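PDB 5OQ3: Cwp19 from Clostridioides difficile, which carries a TIM-barrel glycoside hydrolase domain, the part described here, and probably hydrolyses cell-wall material, the whole protein being tentatively assigned N-acetylmuramoyl-L-alanine amidase activity. Local coordinates for residues V179-D190 and I236-S245; Y292-Y302 and Q337-Q346. All coordinates share one frame; numbering follows the deposited sequence.

Contact 1 (V179-D190 and I236-S245); sequences VQNYDIDGVHFD and IKPNVVFGVS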
loop_
_atom_site.group_PDB
_atom_site.type_symbol
_atom_site.label_atom_id
_atom_site.label_comp_id
_atom_site.label_asym_id
_atom_site.label_seq_id
_atom_site.Cartn_x
_atom_site.Cartn_y
_atom_site.Cartn_z
ATOM N N VAL A 179 4.890 -15.310 2.614
ATOM C CA VAL A 179 4.368 -15.737 3.922
ATOM C C VAL A 179 5.036 -17.023 4.387
ATOM O O VAL A 179 5.383 -17.171 5.567
ATOM C CB VAL A 179 2.828 -15.907 3.865
ATOM C CG1 VAL A 179 2.277 -16.411 5.172
ATOM C CG2 VAL A 179 2.154 -14.611 3.466
ATOM N N GLN A 180 5.200 -17.978 3.467
ATOM C CA GLN A 180 5.799 -19.266 3.804
ATOM C C GLN A 180 7.263 -19.107 4.214
ATOM O O GLN A 180 7.750 -19.757 5.142
ATOM C CB GLN A 180 5.727 -20.209 2.598
ATOM C CG GLN A 180 6.329 -21.596 2.790
ATOM C CD GLN A 180 6.286 -22.423 1.520
ATOM O OE1 GLN A 180 5.279 -23.115 1.269
ATOM N NE2 GLN A 180 7.405 -22.402 0.720
ATOM N N ASN A 181 8.001 -18.277 3.456
ATOM C CA ASN A 181 9.457 -18.323 3.483
ATOM C C ASN A 181 10.116 -17.251 4.341
ATOM O O ASN A 181 11.330 -17.328 4.552
ATOM C CB ASN A 181 10.025 -18.255 2.053
ATOM C CG ASN A 181 9.730 -19.484 1.236
ATOM O OD1 ASN A 181 9.216 -20.470 1.741
ATOM N ND2 ASN A 181 10.020 -19.404 -0.068
ATOM N N TYR A 182 9.361 -16.279 4.855
ATOM C CA TYR A 182 9.934 -15.155 5.568
ATOM C C TYR A 182 9.120 -14.841 6.820
ATOM O O TYR A 182 7.892 -14.958 6.789
ATOM C CB TYR A 182 10.016 -13.909 4.675
ATOM C CG TYR A 182 10.919 -14.114 3.460
ATOM C CD1 TYR A 182 12.290 -13.945 3.553
ATOM C CD2 TYR A 182 10.392 -14.513 2.249
ATOM C CE1 TYR A 182 13.104 -14.165 2.453
ATOM C CE2 TYR A 182 11.173 -14.719 1.131
ATOM C CZ TYR A 182 12.560 -14.563 1.243
ATOM O OH TYR A 182 13.339 -14.765 0.112
ATOM N N ASP A 183 9.774 -14.317 7.830
ATOM C CA ASP A 183 9.144 -14.077 9.140
ATOM C C ASP A 183 8.455 -12.712 9.200
ATOM O O ASP A 183 8.713 -11.891 10.102
ATOM C CB ASP A 183 10.218 -14.203 10.232
ATOM C CG ASP A 183 9.671 -14.071 11.616
ATOM O OD1 ASP A 183 8.514 -14.488 11.818
ATOM O OD2 ASP A 183 10.404 -13.538 12.488
ATOM N N ILE A 184 7.577 -12.473 8.242
ATOM C CA ILE A 184 6.820 -11.262 8.244
ATOM C C ILE A 184 5.764 -11.217 9.317
ATOM O O ILE A 184 5.213 -12.240 9.709
ATOM C CB ILE A 184 6.203 -10.972 6.858
ATOM C CG1 ILE A 184 5.209 -12.067 6.432
ATOM C CG2 ILE A 184 7.302 -10.825 5.778
ATOM C CD1 ILE A 184 4.411 -11.689 5.192
ATOM N N ASP A 185 5.367 -10.017 9.727
ATOM C CA ASP A 185 4.260 -9.842 10.695
ATOM C C ASP A 185 2.937 -9.449 10.037
ATOM O O ASP A 185 1.861 -9.666 10.596
ATOM C CB ASP A 185 4.642 -8.763 11.710
ATOM C CG ASP A 185 5.931 -9.081 12.379
ATOM O OD1 ASP A 185 5.980 -10.101 13.100
ATOM O OD2 ASP A 185 6.947 -8.390 12.181
ATOM N N GLY A 186 3.024 -8.927 8.807
ATOM C CA GLY A 186 1.848 -8.461 8.060
ATOM C C GLY A 186 2.092 -8.460 6.573
ATOM O O GLY A 186 3.251 -8.425 6.123
ATOM N N VAL A 187 0.989 -8.478 5.839
ATOM C CA VAL A 187 0.952 -8.257 4.372
ATOM C C VAL A 187 0.094 -7.011 4.152
ATOM O O VAL A 187 -0.973 -6.895 4.749
ATOM C CB VAL A 187 0.340 -9.512 3.669
ATOM C CG1 VAL A 187 0.058 -9.220 2.200
ATOM C CG2 VAL A 187 1.210 -10.746 3.897
ATOM N N HIS A 188 0.591 -6.112 3.302
ATOM C CA HIS A 188 -0.010 -4.824 3.077
ATOM C C HIS A 188 -0.142 -4.550 1.572
ATOM O O HIS A 188 0.845 -4.740 0.825
ATOM C CB HIS A 188 0.910 -3.774 3.674
ATOM C CG HIS A 188 0.441 -2.350 3.578
ATOM N ND1 HIS A 188 -0.223 -1.732 4.613
ATOM C CD2 HIS A 188 0.626 -1.415 2.627
ATOM C CE1 HIS A 188 -0.455 -0.471 4.284
ATOM N NE2 HIS A 188 0.045 -0.252 3.085
ATOM N N PHE A 189 -1.322 -4.108 1.126
ATOM C CA PHE A 189 -1.487 -3.532 -0.224
ATOM C C PHE A 189 -1.770 -2.047 -0.056
ATOM O O PHE A 189 -2.499 -1.661 0.859
ATOM C CB PHE A 189 -2.689 -4.148 -0.998
ATOM C CG PHE A 189 -2.554 -5.613 -1.380
ATOM C CD1 PHE A 189 -1.401 -6.392 -1.179
ATOM C CD2 PHE A 189 -3.608 -6.203 -2.016
ATOM C CE1 PHE A 189 -1.348 -7.728 -1.569
ATOM C CE2 PHE A 189 -3.542 -7.516 -2.438
ATOM C CZ PHE A 189 -2.430 -8.269 -2.212
ATOM N N ASP A 190 -1.219 -1.240 -0.967
ATOM C CA ASP A 190 -1.553 0.172 -1.007
ATOM C C ASP A 190 -2.735 0.416 -1.941
ATOM O O ASP A 190 -3.625 -0.450 -2.064
ATOM C CB ASP A 190 -0.321 1.052 -1.261
ATOM C CG ASP A 190 0.324 0.836 -2.607
ATOM O OD1 ASP A 190 0.430 -0.341 -3.031
ATOM O OD2 ASP A 190 0.850 1.811 -3.202
ATOM N N ILE A 236 -1.772 -20.449 6.345
ATOM C CA ILE A 236 -0.359 -20.677 6.576
ATOM C C ILE A 236 0.048 -20.194 7.980
ATOM O O ILE A 236 0.567 -20.947 8.796
ATOM C CB ILE A 236 0.507 -20.004 5.479
ATOM C CG1 ILE A 236 0.121 -20.551 4.096
ATOM C CG2 ILE A 236 1.974 -20.227 5.740
ATOM C CD1 ILE A 236 0.562 -19.665 2.939
ATOM N N LYS A 237 -0.117 -18.890 8.237
ATOM C CA LYS A 237 0.212 -18.266 9.495
ATOM C C LYS A 237 -0.984 -17.453 9.966
ATOM O O LYS A 237 -1.109 -16.293 9.614
ATOM C CB LYS A 237 1.437 -17.371 9.322
ATOM C CG LYS A 237 2.742 -18.133 9.115
ATOM C CD LYS A 237 3.879 -17.183 8.806
ATOM C CE LYS A 237 5.209 -17.896 8.583
ATOM N NZ LYS A 237 6.232 -16.904 8.141
ATOM N N PRO A 238 -1.854 -18.008 10.798
ATOM C CA PRO A 238 -3.112 -17.320 11.203
ATOM C C PRO A 238 -2.896 -15.951 11.822
ATOM O O PRO A 238 -3.761 -15.117 11.708
ATOM C CB PRO A 238 -3.714 -18.268 12.206
ATOM C CG PRO A 238 -3.124 -19.549 11.987
ATOM C CD PRO A 238 -1.825 -19.393 11.297
ATOM N N ASN A 239 -1.755 -15.738 12.491
ATOM C CA ASN A 239 -1.556 -14.475 13.234
ATOM C C ASN A 239 -0.860 -13.401 12.410
ATOM O O ASN A 239 -0.638 -12.313 12.921
ATOM C CB ASN A 239 -0.903 -14.725 14.600
ATOM C CG ASN A 239 -1.696 -15.672 15.462
ATOM O OD1 ASN A 239 -2.895 -15.882 15.239
ATOM N ND2 ASN A 239 -1.050 -16.184 16.487
ATOM N N VAL A 240 -0.488 -13.692 11.168
ATOM C CA VAL A 240 -0.033 -12.632 10.257
ATOM C C VAL A 240 -1.234 -11.861 9.797
ATOM O O VAL A 240 -2.237 -12.433 9.372
ATOM C CB VAL A 240 0.702 -13.251 9.048
ATOM C CG1 VAL A 240 0.948 -12.212 7.972
ATOM C CG2 VAL A 240 2.032 -13.821 9.528
ATOM N N VAL A 241 -1.131 -10.537 9.909
ATOM C CA VAL A 241 -2.264 -9.628 9.563
ATOM C C VAL A 241 -2.227 -9.233 8.082
ATOM O O VAL A 241 -1.166 -9.193 7.466
ATOM C CB VAL A 241 -2.303 -8.399 10.474
ATOM C CG1 VAL A 241 -2.455 -8.846 11.910
ATOM C CG2 VAL A 241 -1.071 -7.490 10.348
ATOM N N PHE A 242 -3.386 -8.902 7.564
ATOM C CA PHE A 242 -3.532 -8.426 6.193
ATOM C C PHE A 242 -4.269 -7.093 6.211
ATOM O O PHE A 242 -5.376 -6.973 6.781
ATOM C CB PHE A 242 -4.337 -9.452 5.387
ATOM C CG PHE A 242 -4.592 -9.055 3.975
ATOM C CD1 PHE A 242 -3.570 -8.637 3.142
ATOM C CD2 PHE A 242 -5.870 -9.079 3.450
ATOM C CE1 PHE A 242 -3.823 -8.240 1.836
ATOM C CE2 PHE A 242 -6.110 -8.727 2.149
ATOM C CZ PHE A 242 -5.105 -8.294 1.338
ATOM N N GLY A 243 -3.678 -6.107 5.568
ATOM C CA GLY A 243 -4.317 -4.804 5.496
ATOM C C GLY A 243 -4.118 -4.121 4.169
ATOM O O GLY A 243 -3.225 -4.453 3.390
ATOM N N VAL A 244 -4.981 -3.109 3.958
ATOM C CA VAL A 244 -4.959 -2.351 2.728
ATOM C C VAL A 244 -5.073 -0.886 3.073
ATOM O O VAL A 244 -5.830 -0.483 3.957
ATOM C CB VAL A 244 -6.161 -2.782 1.799
ATOM C CG1 VAL A 244 -6.189 -1.991 0.513
ATOM C CG2 VAL A 244 -6.119 -4.267 1.539
ATOM N N SER A 245 -4.336 -0.096 2.285
ATOM C CA SER A 245 -4.370 1.343 2.373
ATOM C C SER A 245 -4.967 1.947 1.100
ATOM O O SER A 245 -4.245 2.168 0.117
ATOM C CB SER A 245 -2.967 1.904 2.603
ATOM O OG SER A 245 -2.924 3.299 2.711
HETATM O O HOH W 1 8.543 -18.437 7.628
HETATM O O HOH W 2 6.032 -14.913 10.114
HETATM O O HOH W 3 8.394 -17.507 10.189
#
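Phe242 drives its ring edge into the face of Phe189, a T-shaped pair with centroids 5.3 Å apart and planes at 87°. The CE1 atom of Phe242 lies over the middle of the Phe189 ring. Because CG of Phe242 is anti to its backbone N (chi1 178°), the ring also reaches back over Val187, whose CG1 branch sits 3.8 Å from Phe242 CD1. The other branch of Val187, CG2, faces Val240 CG1. Helix 214-236 covers this apolar layer, with Ile233 against Val187 and Val240, and Val229 against Phe242.

Beneath the side chains, strands 186-189 and 241-244 run parallel in register. Five backbone bonds alternate between them, from Val241 N to Asp185 O at the start, through Val187 N to Val241 O (2.8 Å), to Ser245 N to Phe189 O (2.8 Å) at the end. His188 occupies the other face of the sheet. Its NE2 lies 3.7 Å from Ser245 CB, while ND1 is hydrogen-bonded to Tyr286 and the ring meets Trp122 edge-to-face.

Toward the start of both segments the contact turns polar. The extended chain of Lys237 passes Val179 CG1 and puts NZ 2.7 Å from Val179 O, almost in line with that carbonyl. Three waters share the two other hydrogens of Lys237 NZ; one links it to Gln180 O, and another, 2.8 Å from NZ, to Ile184 O and Asp183 OD1. The ammonium thus gathers oxygens at and just past the C-terminal end of helix 165-181, where its charge would probably be favoured by the helix dipole.

Two neighbouring parallel strands joined through a covering helix form a beta-alpha-beta crossover, the repeating element of the TIM barrel, with apolar residues facing the helices and His188 turned to the interior.

Contact 2 (Y292-Y302 and Q337-Q346); sequences YWPIGLKAADY and QNIAKEIVQQ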
loop_
_atom_site.group_PDB
_atom_site.type_symbol
_atom_site.label_atom_id
_atom_site.label_comp_id
_atom_site.label_asym_id
_atom_site.label_seq_id
_atom_site.Cartn_x
_atom_site.Cartn_y
_atom_site.Cartn_z
ATOM N N TYR A 292 -4.416 12.446 3.207
ATOM C CA TYR A 292 -3.287 13.322 2.954
ATOM C C TYR A 292 -3.743 14.741 2.644
ATOM O O TYR A 292 -3.356 15.332 1.624
ATOM C CB TYR A 292 -2.431 12.747 1.810
ATOM C CG TYR A 292 -1.909 11.334 1.955
ATOM C CD1 TYR A 292 -1.754 10.717 3.192
ATOM C CD2 TYR A 292 -1.467 10.647 0.839
ATOM C CE1 TYR A 292 -1.194 9.457 3.295
ATOM C CE2 TYR A 292 -0.933 9.373 0.941
ATOM C CZ TYR A 292 -0.766 8.792 2.184
ATOM O OH TYR A 292 -0.219 7.540 2.309
ATOM N N TRP A 293 -4.514 15.309 3.569
ATOM C CA TRP A 293 -5.026 16.639 3.418
ATOM C C TRP A 293 -4.961 17.352 4.774
ATOM O O TRP A 293 -5.007 16.718 5.823
ATOM C CB TRP A 293 -6.488 16.588 2.991
ATOM C CG TRP A 293 -6.703 15.950 1.635
ATOM C CD1 TRP A 293 -6.369 16.477 0.404
ATOM C CD2 TRP A 293 -7.305 14.683 1.367
ATOM N NE1 TRP A 293 -6.732 15.621 -0.595
ATOM C CE2 TRP A 293 -7.317 14.515 -0.038
ATOM C CE3 TRP A 293 -7.871 13.688 2.170
ATOM C CZ2 TRP A 293 -7.868 13.394 -0.646
ATOM C CZ3 TRP A 293 -8.397 12.563 1.564
ATOM C CH2 TRP A 293 -8.376 12.415 0.171
ATOM N N PRO A 294 -4.918 18.685 4.761
ATOM C CA PRO A 294 -5.027 19.473 5.986
ATOM C C PRO A 294 -6.415 19.475 6.593
ATOM O O PRO A 294 -7.431 19.314 5.905
ATOM C CB PRO A 294 -4.664 20.898 5.553
ATOM C CG PRO A 294 -4.129 20.770 4.194
ATOM C CD PRO A 294 -4.693 19.543 3.593
ATOM N N ILE A 295 -6.450 19.717 7.901
ATOM C CA ILE A 295 -7.686 20.101 8.580
ATOM C C ILE A 295 -8.223 21.375 7.947
ATOM O O ILE A 295 -7.471 22.283 7.688
ATOM C CB ILE A 295 -7.414 20.268 10.096
ATOM C CG1 ILE A 295 -7.165 18.883 10.688
ATOM C CG2 ILE A 295 -8.577 20.940 10.810
ATOM C CD1 ILE A 295 -6.531 18.873 12.066
ATOM N N GLY A 296 -9.511 21.409 7.675
ATOM C CA GLY A 296 -10.186 22.600 7.100
ATOM C C GLY A 296 -10.204 22.673 5.586
ATOM O O GLY A 296 -10.738 23.626 5.033
ATOM N N LEU A 297 -9.605 21.711 4.887
ATOM C CA LEU A 297 -9.608 21.797 3.424
ATOM C C LEU A 297 -11.013 21.481 2.951
ATOM O O LEU A 297 -11.517 20.392 3.194
ATOM C CB LEU A 297 -8.629 20.788 2.811
ATOM C CG LEU A 297 -8.545 20.816 1.290
ATOM C CD1 LEU A 297 -7.898 22.089 0.757
ATOM C CD2 LEU A 297 -7.809 19.569 0.813
ATOM N N LYS A 298 -11.625 22.403 2.218
ATOM C CA LYS A 298 -13.045 22.287 1.868
ATOM C C LYS A 298 -13.412 20.971 1.138
ATOM O O LYS A 298 -14.374 20.276 1.526
ATOM C CB LYS A 298 -13.495 23.509 1.060
ATOM C CG LYS A 298 -14.977 23.492 0.714
ATOM C CD LYS A 298 -15.402 24.770 -0.001
ATOM C CE LYS A 298 -16.915 24.887 -0.020
ATOM N NZ LYS A 298 -17.589 23.650 -0.499
ATOM N N ALA A 299 -12.642 20.632 0.102
ATOM C CA ALA A 299 -12.929 19.436 -0.725
ATOM C C ALA A 299 -12.702 18.133 -0.010
ATOM O O ALA A 299 -13.291 17.120 -0.423
ATOM C CB ALA A 299 -12.071 19.419 -1.978
ATOM N N ALA A 300 -11.808 18.108 0.986
ATOM C CA ALA A 300 -11.415 16.851 1.600
ATOM C C ALA A 300 -10.852 17.143 3.004
ATOM O O ALA A 300 -9.624 17.136 3.228
ATOM C CB ALA A 300 -10.392 16.116 0.746
ATOM N N ASP A 301 -11.771 17.500 3.905
ATOM C CA ASP A 301 -11.416 18.016 5.214
ATOM C C ASP A 301 -10.988 16.866 6.093
ATOM O O ASP A 301 -11.776 15.990 6.425
ATOM C CB ASP A 301 -12.614 18.748 5.799
ATOM C CG ASP A 301 -12.289 19.479 7.126
ATOM O OD1 ASP A 301 -11.294 19.142 7.802
ATOM O OD2 ASP A 301 -12.993 20.431 7.454
ATOM N N TYR A 302 -9.713 16.870 6.446
ATOM C CA TYR A 302 -9.190 15.862 7.338
ATOM C C TYR A 302 -10.086 15.595 8.552
ATOM O O TYR A 302 -10.321 14.438 8.939
ATOM C CB TYR A 302 -7.784 16.261 7.816
ATOM C CG TYR A 302 -7.099 15.229 8.696
ATOM C CD1 TYR A 302 -7.318 15.190 10.096
ATOM C CD2 TYR A 302 -6.218 14.282 8.157
ATOM C CE1 TYR A 302 -6.670 14.258 10.899
ATOM C CE2 TYR A 302 -5.598 13.346 8.956
ATOM C CZ TYR A 302 -5.809 13.338 10.318
ATOM O OH TYR A 302 -5.168 12.414 11.074
ATOM N N GLN A 337 -0.219 23.107 0.751
ATOM C CA GLN A 337 -0.683 22.275 1.872
ATOM C C GLN A 337 0.478 21.787 2.716
ATOM O O GLN A 337 1.490 21.263 2.180
ATOM C CB GLN A 337 -1.491 21.094 1.354
ATOM C CG GLN A 337 -2.790 21.495 0.677
ATOM C CD GLN A 337 -3.553 20.319 0.130
ATOM O OE1 GLN A 337 -3.290 19.168 0.477
ATOM N NE2 GLN A 337 -4.520 20.597 -0.721
ATOM N N ASN A 338 0.345 21.964 4.029
ATOM C CA ASN A 338 1.407 21.607 4.942
ATOM C C ASN A 338 0.836 20.778 6.029
ATOM O O ASN A 338 0.360 21.287 7.023
ATOM C CB ASN A 338 2.097 22.864 5.499
ATOM C CG ASN A 338 3.415 22.541 6.181
ATOM O OD1 ASN A 338 3.622 21.407 6.615
ATOM N ND2 ASN A 338 4.318 23.513 6.259
ATOM N N ILE A 339 0.942 19.465 5.835
ATOM C CA ILE A 339 0.481 18.499 6.826
ATOM C C ILE A 339 1.511 18.318 7.937
ATOM O O ILE A 339 1.148 18.226 9.114
ATOM C CB ILE A 339 0.128 17.176 6.167
ATOM C CG1 ILE A 339 -1.124 17.368 5.313
ATOM C CG2 ILE A 339 -0.116 16.115 7.217
ATOM C CD1 ILE A 339 -1.469 16.206 4.440
ATOM N N ALA A 340 2.792 18.274 7.586
ATOM C CA ALA A 340 3.831 18.067 8.584
ATOM C C ALA A 340 3.722 19.103 9.724
ATOM O O ALA A 340 3.809 18.748 10.890
ATOM C CB ALA A 340 5.197 18.149 7.937
ATOM N N LYS A 341 3.500 20.373 9.377
ATOM C CA LYS A 341 3.410 21.432 10.369
ATOM C C LYS A 341 2.270 21.249 11.367
ATOM O O LYS A 341 2.346 21.762 12.499
ATOM C CB LYS A 341 3.287 22.790 9.649
ATOM C CG LYS A 341 3.299 23.988 10.538
ATOM C CD LYS A 341 3.358 25.242 9.699
ATOM C CE LYS A 341 2.041 25.564 9.012
ATOM N NZ LYS A 341 1.953 27.039 8.767
ATOM N N GLU A 342 1.248 20.473 10.973
ATOM C CA GLU A 342 0.086 20.252 11.838
ATOM C C GLU A 342 -0.050 18.835 12.257
ATOM O O GLU A 342 -1.139 18.427 12.679
ATOM C CB GLU A 342 -1.202 20.744 11.197
ATOM C CG GLU A 342 -1.626 20.080 9.907
ATOM C CD GLU A 342 -2.943 20.627 9.393
ATOM O OE1 GLU A 342 -3.884 19.844 9.195
ATOM O OE2 GLU A 342 -3.037 21.866 9.172
ATOM N N ILE A 343 1.042 18.087 12.228
ATOM C CA ILE A 343 0.879 16.674 12.527
ATOM C C ILE A 343 0.461 16.436 13.988
ATOM O O ILE A 343 -0.298 15.510 14.266
ATOM C CB ILE A 343 2.152 15.878 12.157
ATOM C CG1 ILE A 343 1.886 14.349 12.128
ATOM C CG2 ILE A 343 3.300 16.151 13.100
ATOM C CD1 ILE A 343 0.750 13.889 11.220
ATOM N N VAL A 344 0.940 17.236 14.927
ATOM C CA VAL A 344 0.508 17.056 16.314
ATOM C C VAL A 344 -1.007 17.278 16.428
ATOM O O VAL A 344 -1.716 16.529 17.085
ATOM C CB VAL A 344 1.310 17.968 17.273
ATOM C CG1 VAL A 344 0.691 17.922 18.659
ATOM C CG2 VAL A 344 2.763 17.500 17.325
ATOM N N GLN A 345 -1.500 18.323 15.801
ATOM C CA GLN A 345 -2.937 18.586 15.769
ATOM C C GLN A 345 -3.728 17.415 15.158
ATOM O O GLN A 345 -4.785 17.021 15.690
ATOM C CB GLN A 345 -3.201 19.879 14.997
ATOM C CG GLN A 345 -4.653 20.305 14.988
ATOM C CD GLN A 345 -4.926 21.534 14.150
ATOM O OE1 GLN A 345 -4.019 22.092 13.554
ATOM N NE2 GLN A 345 -6.199 21.917 14.052
ATOM N N GLN A 346 -3.254 16.873 14.040
ATOM C CA GLN A 346 -3.933 15.744 13.438
ATOM C C GLN A 346 -3.973 14.543 14.345
ATOM O O GLN A 346 -5.035 13.945 14.498
ATOM C CB GLN A 346 -3.314 15.417 12.067
ATOM C CG GLN A 346 -3.490 16.478 11.012
ATOM C CD GLN A 346 -3.299 15.953 9.584
ATOM O OE1 GLN A 346 -2.765 14.856 9.352
ATOM N NE2 GLN A 346 -3.657 16.788 8.610
HETATM O O HOH W 4 -5.157 23.159 8.637
#
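In this TIM barrel, the loop that follows strand 286-287 folds against the start of helix 343-350, and Glu342, the N-cap residue of that helix, joins the two. Pro294 to Leu297 make a type II turn, and Ile295 N within it donates to Glu342 OE1 at 2.9 Å with an N-H...O angle of 166°. The carboxylate receives this bond on its syn lone pair. On the anti side the same oxygen accepts a second bond from Gln346 NE2, one turn further along the helix, 3.1 Å away. Two donors therefore grip Glu342 OE1 and fix how the carboxylate is turned. CG of Glu342 stands between the backbone N and the carbonyl carbon (chi1 62°), and the chain beyond is extended, which carries OE1 across to the turn.

Gln346 works with its flat face as well as its polar atoms. Its amide lies nearly parallel to the Tyr302 ring, the planes 17° apart, and CD rests 3.5 Å above the ring centre; CG adds a CH-pi contact over the same face. Its NE2 makes a further, weak bond to Trp293 O. Tyr302 is held at its far end by Asn350 and Gln324, which bond to the hydroxyl.

Van der Waals contacts with glutamine amides complete the seam. Ile295 CD1 touches the Gln345 amide, 3.6 Å from NE2. Gln337 crosses Pro294 at about a right angle, its OE1 bonded to Lys328 and 3.4 Å from Pro294 CD, while Gln337 NE2 lies 3.8 Å from Leu297 CD2.

How the contacts relate
Both contacts belong to one eight-stranded barrel, and they follow each other in series along the chain. Contact 1 joins the fourth and fifth strands, 186-189 and 241-244, in the wall itself. Contact 2 comes later, tying the loop after the sixth strand, 286-287, to the start of helix 343-350, which follows the seventh, 319-324. Their centres are 30 Å apart on opposite sides of the chain's centre, yet the nearest atoms, at Ser245, just past strand 241-244, and at Tyr292, come within about 5 Å without touching. The pair illustrates how a barrel combines sheet bonding within its wall with side-chain bonding between the connections outside it.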